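Local coordinates for HpcH/HpaI aldolase/citrate lyase family protein (Burkholderia cenocepacia, PDB 4MF4) that belongs to the HpcH/HpaI aldolase/citrate lyase family and folds as a TIM barrel, six copies of which make up the assembly, at residues 44-57 / 72-86. Residues are numbered along the deposited sequence; the frame is centred on the assembly and turned at random.
Sequences AHAGYDWLCIDMEH and IAAAHLPSEPVVRVP. With EDO (1,2-ethanediol), chain G.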
loop_
_atom_site.group_PDB
_atom_site.type_symbol
_atom_site.label_atom_id
_atom_site.label_comp_id
_atom_site.label_asym_id
_atom_site.label_seq_id
_atom_site.Cartn_x
_atom_site.Cartn_y
_atom_site.Cartn_z
ATOM N N ALA A 44 -15.843 1.423 15.611
ATOM C CA ALA A 44 -16.919 2.383 15.408
ATOM C C ALA A 44 -18.313 1.854 15.781
ATOM O O ALA A 44 -19.248 2.671 15.960
ATOM C CB ALA A 44 -16.900 2.929 13.987
ATOM N N HIS A 45 -18.425 0.534 16.007
ATOM C CA HIS A 45 -19.654 -0.121 16.450
ATOM C C HIS A 45 -19.613 -0.449 17.956
ATOM O O HIS A 45 -20.496 -1.107 18.478
ATOM C CB HIS A 45 -19.883 -1.436 15.680
ATOM C CG HIS A 45 -20.208 -1.252 14.238
ATOM N ND1 HIS A 45 -21.502 -1.295 13.750
ATOM C CD2 HIS A 45 -19.418 -0.986 13.175
ATOM C CE1 HIS A 45 -21.484 -1.112 12.443
ATOM N NE2 HIS A 45 -20.237 -0.906 12.073
ATOM N N ALA A 46 -18.597 0.016 18.663
ATOM C CA ALA A 46 -18.385 -0.390 20.039
ATOM C C ALA A 46 -19.064 0.529 21.071
ATOM O O ALA A 46 -19.022 0.238 22.261
ATOM C CB ALA A 46 -16.892 -0.497 20.324
ATOM N N GLY A 47 -19.670 1.623 20.613
ATOM C CA GLY A 47 -20.421 2.535 21.482
ATOM C C GLY A 47 -19.661 3.690 22.135
ATOM O O GLY A 47 -20.225 4.428 22.952
ATOM N N TYR A 48 -18.396 3.868 21.809
ATOM C CA TYR A 48 -17.586 4.921 22.466
ATOM C C TYR A 48 -18.006 6.304 21.947
ATOM O O TYR A 48 -18.454 6.458 20.788
ATOM C CB TYR A 48 -16.094 4.690 22.223
ATOM C CG TYR A 48 -15.557 3.604 23.105
ATOM C CD1 TYR A 48 -15.736 2.280 22.793
ATOM C CD2 TYR A 48 -14.851 3.913 24.259
ATOM C CE1 TYR A 48 -15.295 1.268 23.667
ATOM C CE2 TYR A 48 -14.379 2.926 25.106
ATOM C CZ TYR A 48 -14.605 1.614 24.808
ATOM O OH TYR A 48 -14.087 0.657 25.626
ATOM N N ASP A 49 -17.861 7.312 22.793
ATOM C CA ASP A 49 -18.110 8.720 22.361
ATOM C C ASP A 49 -17.033 9.223 21.386
ATOM O O ASP A 49 -17.327 10.026 20.479
ATOM C CB ASP A 49 -18.228 9.601 23.580
ATOM C CG ASP A 49 -19.292 9.094 24.540
ATOM O OD1 ASP A 49 -20.440 8.945 24.055
ATOM O OD2 ASP A 49 -18.983 8.766 25.731
ATOM N N TRP A 50 -15.785 8.790 21.576
ATOM C CA TRP A 50 -14.705 9.205 20.664
ATOM C C TRP A 50 -13.703 8.097 20.452
ATOM O O TRP A 50 -13.611 7.192 21.274
ATOM C CB TRP A 50 -14.025 10.501 21.166
ATOM C CG TRP A 50 -13.488 10.420 22.545
ATOM C CD1 TRP A 50 -14.197 10.477 23.720
ATOM C CD2 TRP A 50 -12.121 10.257 22.913
ATOM N NE1 TRP A 50 -13.347 10.349 24.796
ATOM C CE2 TRP A 50 -12.067 10.206 24.326
ATOM C CE3 TRP A 50 -10.935 10.124 22.188
ATOM C CZ2 TRP A 50 -10.879 10.054 25.023
ATOM C CZ3 TRP A 50 -9.745 10.006 22.895
ATOM C CH2 TRP A 50 -9.744 9.947 24.312
ATOM N N LEU A 51 -12.980 8.154 19.335
ATOM C CA LEU A 51 -11.922 7.209 19.028
ATOM C C LEU A 51 -10.687 7.979 18.583
ATOM O O LEU A 51 -10.801 8.902 17.792
ATOM C CB LEU A 51 -12.335 6.270 17.890
ATOM C CG LEU A 51 -13.565 5.387 18.092
ATOM C CD1 LEU A 51 -13.960 4.668 16.801
ATOM C CD2 LEU A 51 -13.282 4.341 19.137
ATOM N N CYS A 52 -9.519 7.642 19.111
ATOM C CA CYS A 52 -8.291 8.436 18.815
ATOM C C CYS A 52 -7.348 7.720 17.844
ATOM O O CYS A 52 -6.878 6.628 18.147
ATOM C CB CYS A 52 -7.521 8.791 20.084
ATOM S SG CYS A 52 -6.176 9.941 19.744
ATOM N N ILE A 53 -7.122 8.323 16.696
ATOM C CA ILE A 53 -6.124 7.825 15.739
ATOM C C ILE A 53 -4.804 8.459 16.126
ATOM O O ILE A 53 -4.611 9.650 15.963
ATOM C CB ILE A 53 -6.506 8.164 14.294
ATOM C CG1 ILE A 53 -7.846 7.528 13.925
ATOM C CG2 ILE A 53 -5.437 7.707 13.287
ATOM C CD1 ILE A 53 -8.516 8.253 12.781
ATOM N N ASP A 54 -3.876 7.661 16.649
ATOM C CA ASP A 54 -2.607 8.210 17.161
ATOM C C ASP A 54 -1.521 8.299 16.056
ATOM O O ASP A 54 -1.219 7.296 15.476
ATOM C CB ASP A 54 -2.108 7.321 18.251
ATOM C CG ASP A 54 -0.888 7.869 18.957
ATOM O OD1 ASP A 54 -0.570 9.069 18.812
ATOM O OD2 ASP A 54 -0.338 7.109 19.780
ATOM N N MET A 55 -0.960 9.487 15.819
ATOM C CA MET A 55 0.158 9.689 14.883
ATOM C C MET A 55 1.479 9.801 15.634
ATOM O O MET A 55 2.546 9.764 15.022
ATOM C CB MET A 55 -0.030 10.933 14.038
ATOM C CG MET A 55 -1.382 11.010 13.360
ATOM S SD MET A 55 -1.418 12.456 12.311
ATOM C CE MET A 55 -0.188 12.112 11.048
ATOM N N GLU A 56 1.421 9.899 16.971
ATOM C CA GLU A 56 2.655 10.142 17.724
ATOM C C GLU A 56 3.320 8.831 18.054
ATOM O O GLU A 56 4.506 8.664 17.775
ATOM C CB GLU A 56 2.412 10.895 19.007
ATOM C CG GLU A 56 3.701 11.302 19.678
ATOM C CD GLU A 56 3.515 11.794 21.118
ATOM O OE1 GLU A 56 2.453 11.642 21.709
ATOM O OE2 GLU A 56 4.484 12.339 21.676
ATOM N N HIS A 57 2.559 7.918 18.677
ATOM C CA HIS A 57 3.088 6.611 19.092
ATOM C C HIS A 57 2.478 5.407 18.365
ATOM O O HIS A 57 2.410 4.298 18.927
ATOM C CB HIS A 57 2.934 6.454 20.623
ATOM C CG HIS A 57 3.895 7.295 21.424
ATOM N ND1 HIS A 57 5.248 7.026 21.476
ATOM C CD2 HIS A 57 3.699 8.393 22.206
ATOM C CE1 HIS A 57 5.849 7.932 22.229
ATOM N NE2 HIS A 57 4.927 8.758 22.705
ATOM N N ILE A 72 -14.182 4.706 9.985
ATOM C CA ILE A 72 -15.072 5.065 11.096
ATOM C C ILE A 72 -16.367 5.716 10.546
ATOM O O ILE A 72 -17.461 5.355 10.959
ATOM C CB ILE A 72 -14.372 6.040 12.082
ATOM C CG1 ILE A 72 -13.261 5.339 12.881
ATOM C CG2 ILE A 72 -15.368 6.663 13.067
ATOM C CD1 ILE A 72 -12.258 6.316 13.453
ATOM N N ALA A 73 -16.247 6.671 9.611
ATOM C CA ALA A 73 -17.442 7.368 9.084
ATOM C C ALA A 73 -18.383 6.382 8.369
ATOM O O ALA A 73 -19.591 6.541 8.363
ATOM C CB ALA A 73 -17.068 8.500 8.136
ATOM N N ALA A 74 -17.801 5.347 7.794
ATOM C CA ALA A 74 -18.565 4.383 7.063
ATOM C C ALA A 74 -19.527 3.610 7.922
ATOM O O ALA A 74 -20.509 3.087 7.378
ATOM C CB ALA A 74 -17.641 3.431 6.282
ATOM N N ALA A 75 -19.267 3.518 9.236
ATOM C CA ALA A 75 -20.160 2.814 10.143
ATOM C C ALA A 75 -21.438 3.586 10.382
ATOM O O ALA A 75 -22.363 3.010 10.903
ATOM C CB ALA A 75 -19.499 2.503 11.490
ATOM N N HIS A 76 -21.460 4.881 10.089
ATOM C CA HIS A 76 -22.656 5.738 10.257
ATOM C C HIS A 76 -23.174 5.737 11.706
ATOM O O HIS A 76 -24.390 5.763 11.955
ATOM C CB HIS A 76 -23.803 5.307 9.307
ATOM C CG HIS A 76 -23.602 5.681 7.869
ATOM N ND1 HIS A 76 -22.582 5.162 7.092
ATOM C CD2 HIS A 76 -24.327 6.478 7.048
ATOM C CE1 HIS A 76 -22.676 5.634 5.862
ATOM N NE2 HIS A 76 -23.719 6.443 5.810
ATOM N N LEU A 77 -22.263 5.727 12.666
ATOM C CA LEU A 77 -22.648 5.663 14.060
ATOM C C LEU A 77 -22.067 6.880 14.774
ATOM O O LEU A 77 -21.389 7.670 14.152
ATOM C CB LEU A 77 -22.219 4.312 14.655
ATOM C CG LEU A 77 -23.153 3.132 14.248
ATOM C CD1 LEU A 77 -22.543 1.771 14.619
ATOM C CD2 LEU A 77 -24.537 3.238 14.869
ATOM N N PRO A 78 -22.326 7.043 16.067
ATOM C CA PRO A 78 -21.995 8.366 16.666
ATOM C C PRO A 78 -20.544 8.682 17.104
ATOM O O PRO A 78 -20.278 9.811 17.464
ATOM C CB PRO A 78 -22.911 8.434 17.916
ATOM C CG PRO A 78 -23.796 7.270 17.851
ATOM C CD PRO A 78 -23.209 6.249 16.927
ATOM N N SER A 79 -19.605 7.736 17.119
ATOM C CA SER A 79 -18.223 8.052 17.591
ATOM C C SER A 79 -17.539 9.240 16.867
ATOM O O SER A 79 -17.557 9.328 15.671
ATOM C CB SER A 79 -17.328 6.823 17.434
ATOM O OG SER A 79 -17.830 5.685 18.139
ATOM N N GLU A 80 -16.932 10.152 17.613
ATOM C CA GLU A 80 -16.254 11.292 17.044
ATOM C C GLU A 80 -14.768 10.937 16.985
ATOM O O GLU A 80 -14.184 10.615 17.988
ATOM C CB GLU A 80 -16.479 12.509 17.942
ATOM C CG GLU A 80 -17.881 13.107 17.840
ATOM C CD GLU A 80 -17.988 14.189 16.755
ATOM O OE1 GLU A 80 -16.949 14.517 16.137
ATOM O OE2 GLU A 80 -19.095 14.766 16.587
ATOM N N PRO A 81 -14.154 10.982 15.803
ATOM C CA PRO A 81 -12.703 10.802 15.744
ATOM C C PRO A 81 -11.894 11.974 16.338
ATOM O O PRO A 81 -12.263 13.184 16.227
ATOM C CB PRO A 81 -12.399 10.683 14.232
ATOM C CG PRO A 81 -13.638 11.064 13.535
ATOM C CD PRO A 81 -14.725 11.380 14.510
ATOM N N VAL A 82 -10.803 11.601 16.981
ATOM C CA VAL A 82 -9.804 12.542 17.470
ATOM C C VAL A 82 -8.480 12.096 16.836
ATOM O O VAL A 82 -8.211 10.867 16.736
ATOM C CB VAL A 82 -9.727 12.424 19.012
ATOM C CG1 VAL A 82 -8.595 13.266 19.574
ATOM C CG2 VAL A 82 -11.069 12.820 19.658
ATOM N N VAL A 83 -7.662 13.053 16.396
ATOM C CA VAL A 83 -6.318 12.725 15.892
ATOM C C VAL A 83 -5.254 13.284 16.812
ATOM O O VAL A 83 -5.258 14.493 17.105
ATOM C CB VAL A 83 -6.105 13.217 14.419
ATOM C CG1 VAL A 83 -4.653 13.055 13.985
ATOM C CG2 VAL A 83 -6.995 12.451 13.465
ATOM N N ARG A 84 -4.355 12.435 17.325
ATOM C CA ARG A 84 -3.168 12.994 18.019
ATOM C C ARG A 84 -2.016 13.167 17.033
ATOM O O ARG A 84 -1.481 12.155 16.547
ATOM C CB ARG A 84 -2.691 12.148 19.190
ATOM C CG ARG A 84 -1.365 12.699 19.760
ATOM C CD ARG A 84 -1.088 12.231 21.162
ATOM N NE ARG A 84 -0.651 10.843 21.179
ATOM C CZ ARG A 84 -0.229 10.180 22.255
ATOM N NH1 ARG A 84 -0.218 10.738 23.479
ATOM N NH2 ARG A 84 0.151 8.924 22.121
ATOM N N VAL A 85 -1.632 14.430 16.752
ATOM C CA VAL A 85 -0.575 14.695 15.786
ATOM C C VAL A 85 0.784 14.372 16.407
ATOM O O VAL A 85 0.901 14.278 17.637
ATOM C CB VAL A 85 -0.607 16.131 15.201
ATOM C CG1 VAL A 85 -1.920 16.373 14.480
ATOM C CG2 VAL A 85 -0.337 17.197 16.260
ATOM N N PRO A 86 1.804 14.133 15.560
ATOM C CA PRO A 86 3.117 13.768 16.075
ATOM C C PRO A 86 3.824 14.904 16.818
ATOM O O PRO A 86 4.555 14.635 17.760
ATOM C CB PRO A 86 3.922 13.399 14.806
ATOM C CG PRO A 86 2.906 13.226 13.731
ATOM C CD PRO A 86 1.809 14.202 14.096
HETATM C C1 EDO G . -1.636 7.990 25.527
HETATM O O1 EDO G . -1.239 8.783 26.662
HETATM C C2 EDO G . -0.649 6.879 25.192
HETATM O O2 EDO G . 0.494 7.443 24.521
HETATM O O HOH W 1 -19.254 5.438 15.420
HETATM O O HOH W 2 -17.324 3.236 19.289
HETATM O O HOH W 3 -19.964 10.731 20.064
#
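R84 lies alongside D54, both side chains pointing the same way, and grips its carboxylate side-on: NE donates to D54 OD1 at 3.0 Å and NH2 to D54 OD2 at 3.0 Å. The carboxylate is turned 54° from the guanidinium plane; both oxygens lie near that plane but are met from above their own. The backbone N of E56 donates to D54 OD1 from the carboxylate face opposite R84 NE, closing an Asx turn just after strand 50-54. The E56 carboxylate stands nearly perpendicular (88°) to the guanidinium, with OE1 over its face, 3.1 Å from R84 CZ, a salt bridge of charges alone to which no N-H points; its OE2 forms a salt bridge with K94 of a neighbouring subunit. R84 NH2 also donates to 1,2-ethanediol O2, and NH1 to Q164. These groups gather at the C-terminal ends of strands 50-54 and 80-84, parallel neighbours in the eight-stranded barrel joined through helix 62-73 as a beta-alpha-beta unit. On the R84 face of the sheet, V82 CG2 packs 3.7 Å from W50 CE3; on the other, L51 CD1 slides past I72 CG1 of the helix. Ahead of the two strands, S79 OG donates to Y48 O at 2.8 Å, while L77 CD1 covers one face of the H45 ring, 3.4 Å from ND1.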